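Local coordinates for protein ionotropic glutamate receptor bacterial homologue (Nostoc punctiforme, PDB 2PYY) that binds L-glutamate in the cleft of its ligand-binding core and, as a bacterial homologue of ionotropic glutamate receptors, probably couples this to channel gating, at residues S24-L30 with L216-F221. Sequence-based numbering, arbitrary orientation.
Sequences SGFSIDL and LYDKWF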
loop_
_atom_site.group_PDB
_atom_site.type_symbol
_atom_site.label_atom_id
_atom_site.label_comp_id
_atom_site.label_asym_id
_atom_site.label_seq_id
_atom_site.Cartn_x
_atom_site.Cartn_y
_atom_site.Cartn_z
ATOM N N SER B 24 0.223 -25.010 6.027
ATOM C CA SER B 24 -0.161 -25.276 4.648
ATOM C C SER B 24 -0.779 -24.024 4.027
ATOM O O SER B 24 -0.888 -22.981 4.680
ATOM C CB SER B 24 -1.177 -26.425 4.592
ATOM O OG SER B 24 -1.472 -26.741 3.233
ATOM N N GLY B 25 -1.198 -24.140 2.772
ATOM C CA GLY B 25 -1.803 -23.004 2.113
ATOM C C GLY B 25 -1.083 -22.654 0.834
ATOM O O GLY B 25 -0.014 -23.190 0.528
ATOM N N PHE B 26 -1.667 -21.731 0.085
ATOM C CA PHE B 26 -1.069 -21.329 -1.173
ATOM C C PHE B 26 0.352 -20.776 -1.035
ATOM O O PHE B 26 1.256 -21.198 -1.747
ATOM C CB PHE B 26 -1.950 -20.297 -1.869
ATOM C CG PHE B 26 -1.349 -19.748 -3.124
ATOM C CD1 PHE B 26 -1.419 -20.462 -4.319
ATOM C CD2 PHE B 26 -0.731 -18.502 -3.114
ATOM C CE1 PHE B 26 -0.881 -19.927 -5.493
ATOM C CE2 PHE B 26 -0.193 -17.957 -4.270
ATOM C CZ PHE B 26 -0.269 -18.671 -5.468
ATOM N N SER B 27 0.561 -19.828 -0.127
ATOM C CA SER B 27 1.904 -19.277 0.016
ATOM C C SER B 27 2.899 -20.295 0.545
ATOM O O SER B 27 4.065 -20.285 0.140
ATOM C CB SER B 27 1.906 -18.049 0.919
ATOM O OG SER B 27 0.996 -17.079 0.420
ATOM N N ILE B 28 2.455 -21.147 1.464
ATOM C CA ILE B 28 3.326 -22.193 1.990
ATOM C C ILE B 28 3.803 -23.078 0.815
ATOM O O ILE B 28 4.995 -23.372 0.689
ATOM C CB ILE B 28 2.578 -23.070 3.065
ATOM C CG1 ILE B 28 2.229 -22.207 4.283
ATOM C CG2 ILE B 28 3.479 -24.213 3.561
ATOM C CD1 ILE B 28 3.443 -21.537 4.925
ATOM N N ASP B 29 2.882 -23.496 -0.052
ATOM C CA ASP B 29 3.263 -24.336 -1.205
ATOM C C ASP B 29 4.127 -23.594 -2.221
ATOM O O ASP B 29 5.077 -24.148 -2.779
ATOM C CB ASP B 29 2.028 -24.882 -1.935
ATOM C CG ASP B 29 1.241 -25.867 -1.090
ATOM O OD1 ASP B 29 1.808 -26.388 -0.107
ATOM O OD2 ASP B 29 0.069 -26.125 -1.417
ATOM N N LEU B 30 3.790 -22.334 -2.473
ATOM C CA LEU B 30 4.566 -21.549 -3.427
ATOM C C LEU B 30 5.998 -21.352 -2.924
ATOM O O LEU B 30 6.954 -21.552 -3.670
ATOM C CB LEU B 30 3.908 -20.187 -3.677
ATOM C CG LEU B 30 4.596 -19.315 -4.725
ATOM C CD1 LEU B 30 4.546 -20.016 -6.064
ATOM C CD2 LEU B 30 3.908 -17.961 -4.805
ATOM N N LEU B 216 -0.775 -24.640 -8.681
ATOM C CA LEU B 216 -0.888 -24.283 -7.274
ATOM C C LEU B 216 -2.094 -23.394 -7.056
ATOM O O LEU B 216 -2.856 -23.583 -6.104
ATOM C CB LEU B 216 0.370 -23.550 -6.802
ATOM C CG LEU B 216 1.393 -24.375 -6.007
ATOM C CD1 LEU B 216 1.648 -25.698 -6.681
ATOM C CD2 LEU B 216 2.673 -23.568 -5.855
ATOM N N TYR B 217 -2.264 -22.422 -7.943
ATOM C CA TYR B 217 -3.383 -21.501 -7.826
ATOM C C TYR B 217 -4.713 -22.240 -7.891
ATOM O O TYR B 217 -5.612 -21.986 -7.089
ATOM C CB TYR B 217 -3.344 -20.438 -8.934
ATOM C CG TYR B 217 -4.537 -19.517 -8.864
ATOM C CD1 TYR B 217 -4.551 -18.428 -7.998
ATOM C CD2 TYR B 217 -5.687 -19.788 -9.599
ATOM C CE1 TYR B 217 -5.684 -17.631 -7.859
ATOM C CE2 TYR B 217 -6.823 -19.001 -9.465
ATOM C CZ TYR B 217 -6.816 -17.925 -8.592
ATOM O OH TYR B 217 -7.965 -17.182 -8.434
ATOM N N ASP B 218 -4.831 -23.160 -8.841
ATOM C CA ASP B 218 -6.076 -23.901 -9.007
ATOM C C ASP B 218 -6.339 -24.837 -7.832
ATOM O O ASP B 218 -7.481 -25.219 -7.565
ATOM C CB ASP B 218 -6.058 -24.705 -10.310
ATOM C CG ASP B 218 -6.060 -23.822 -11.544
ATOM O OD1 ASP B 218 -6.690 -22.742 -11.496
ATOM O OD2 ASP B 218 -5.453 -24.216 -12.561
ATOM N N LYS B 219 -5.273 -25.204 -7.132
ATOM C CA LYS B 219 -5.393 -26.086 -5.982
ATOM C C LYS B 219 -6.036 -25.396 -4.780
ATOM O O LYS B 219 -6.783 -26.019 -4.029
ATOM C CB LYS B 219 -4.020 -26.608 -5.570
ATOM C CG LYS B 219 -4.015 -27.339 -4.240
ATOM C CD LYS B 219 -2.599 -27.747 -3.847
ATOM C CE LYS B 219 -2.567 -28.508 -2.525
ATOM N NZ LYS B 219 -1.189 -28.646 -2.010
ATOM N N TRP B 220 -5.755 -24.109 -4.602
ATOM C CA TRP B 220 -6.298 -23.390 -3.460
ATOM C C TRP B 220 -7.413 -22.405 -3.749
ATOM O O TRP B 220 -8.072 -21.934 -2.823
ATOM C CB TRP B 220 -5.185 -22.647 -2.719
ATOM C CG TRP B 220 -4.178 -23.552 -2.101
ATOM C CD1 TRP B 220 -3.004 -23.970 -2.651
ATOM C CD2 TRP B 220 -4.281 -24.186 -0.828
ATOM N NE1 TRP B 220 -2.361 -24.831 -1.793
ATOM C CE2 TRP B 220 -3.123 -24.980 -0.662
ATOM C CE3 TRP B 220 -5.239 -24.159 0.199
ATOM C CZ2 TRP B 220 -2.896 -25.749 0.491
ATOM C CZ3 TRP B 220 -5.005 -24.927 1.343
ATOM C CH2 TRP B 220 -3.842 -25.705 1.473
ATOM N N PHE B 221 -7.637 -22.097 -5.022
ATOM C CA PHE B 221 -8.662 -21.125 -5.383
ATOM C C PHE B 221 -9.558 -21.573 -6.532
ATOM O O PHE B 221 -9.332 -22.609 -7.165
ATOM C CB PHE B 221 -8.008 -19.785 -5.762
ATOM C CG PHE B 221 -7.120 -19.209 -4.687
ATOM C CD1 PHE B 221 -5.754 -19.490 -4.660
ATOM C CD2 PHE B 221 -7.656 -18.392 -3.697
ATOM C CE1 PHE B 221 -4.929 -18.965 -3.665
ATOM C CE2 PHE B 221 -6.849 -17.859 -2.694
ATOM C CZ PHE B 221 -5.480 -18.146 -2.677
#
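The indole of W220 lies flat over the turn that opens helix 26-38, its six-membered ring covering G25. The CA of G25 sits 3.5 Å from that ring's centroid, almost on its normal, a CH-pi contact. Glycine suits this N-cap position because its phi of 124° would jam a CB against the preceding carbonyl O. At the edge of the indole, near its plane, W220 NE1 donates a hydrogen bond to D29 OD2 (2.8 Å), and K219 NZ reaches the same oxygen in a salt bridge of 2.9 Å. Aspartate one turn into the helix can thus answer an indole N-H and a lysine charge together, while its OD1 pairs with R32.

In this periplasmic-binding-protein fold of two lobes around a ligand cleft, the contact sets the chain's last helix, 212-220, against the start of helix 26-38. The two run nearly antiparallel (155°), their axes 10.0 Å apart, a spacing that leaves room for large side chains. F26 fills much of it: its CE1 lies 4.1 Å from L216 CB, and its face receives the edge of F221, with centroids 5.5 Å apart and planes at 72°. F86 joins both phenylalanines. The branched end of L216 lies over the next helical turn, its CD2 4.0 Å from L30 CD1; L30 also touches L204 and L207 of helix 197-209.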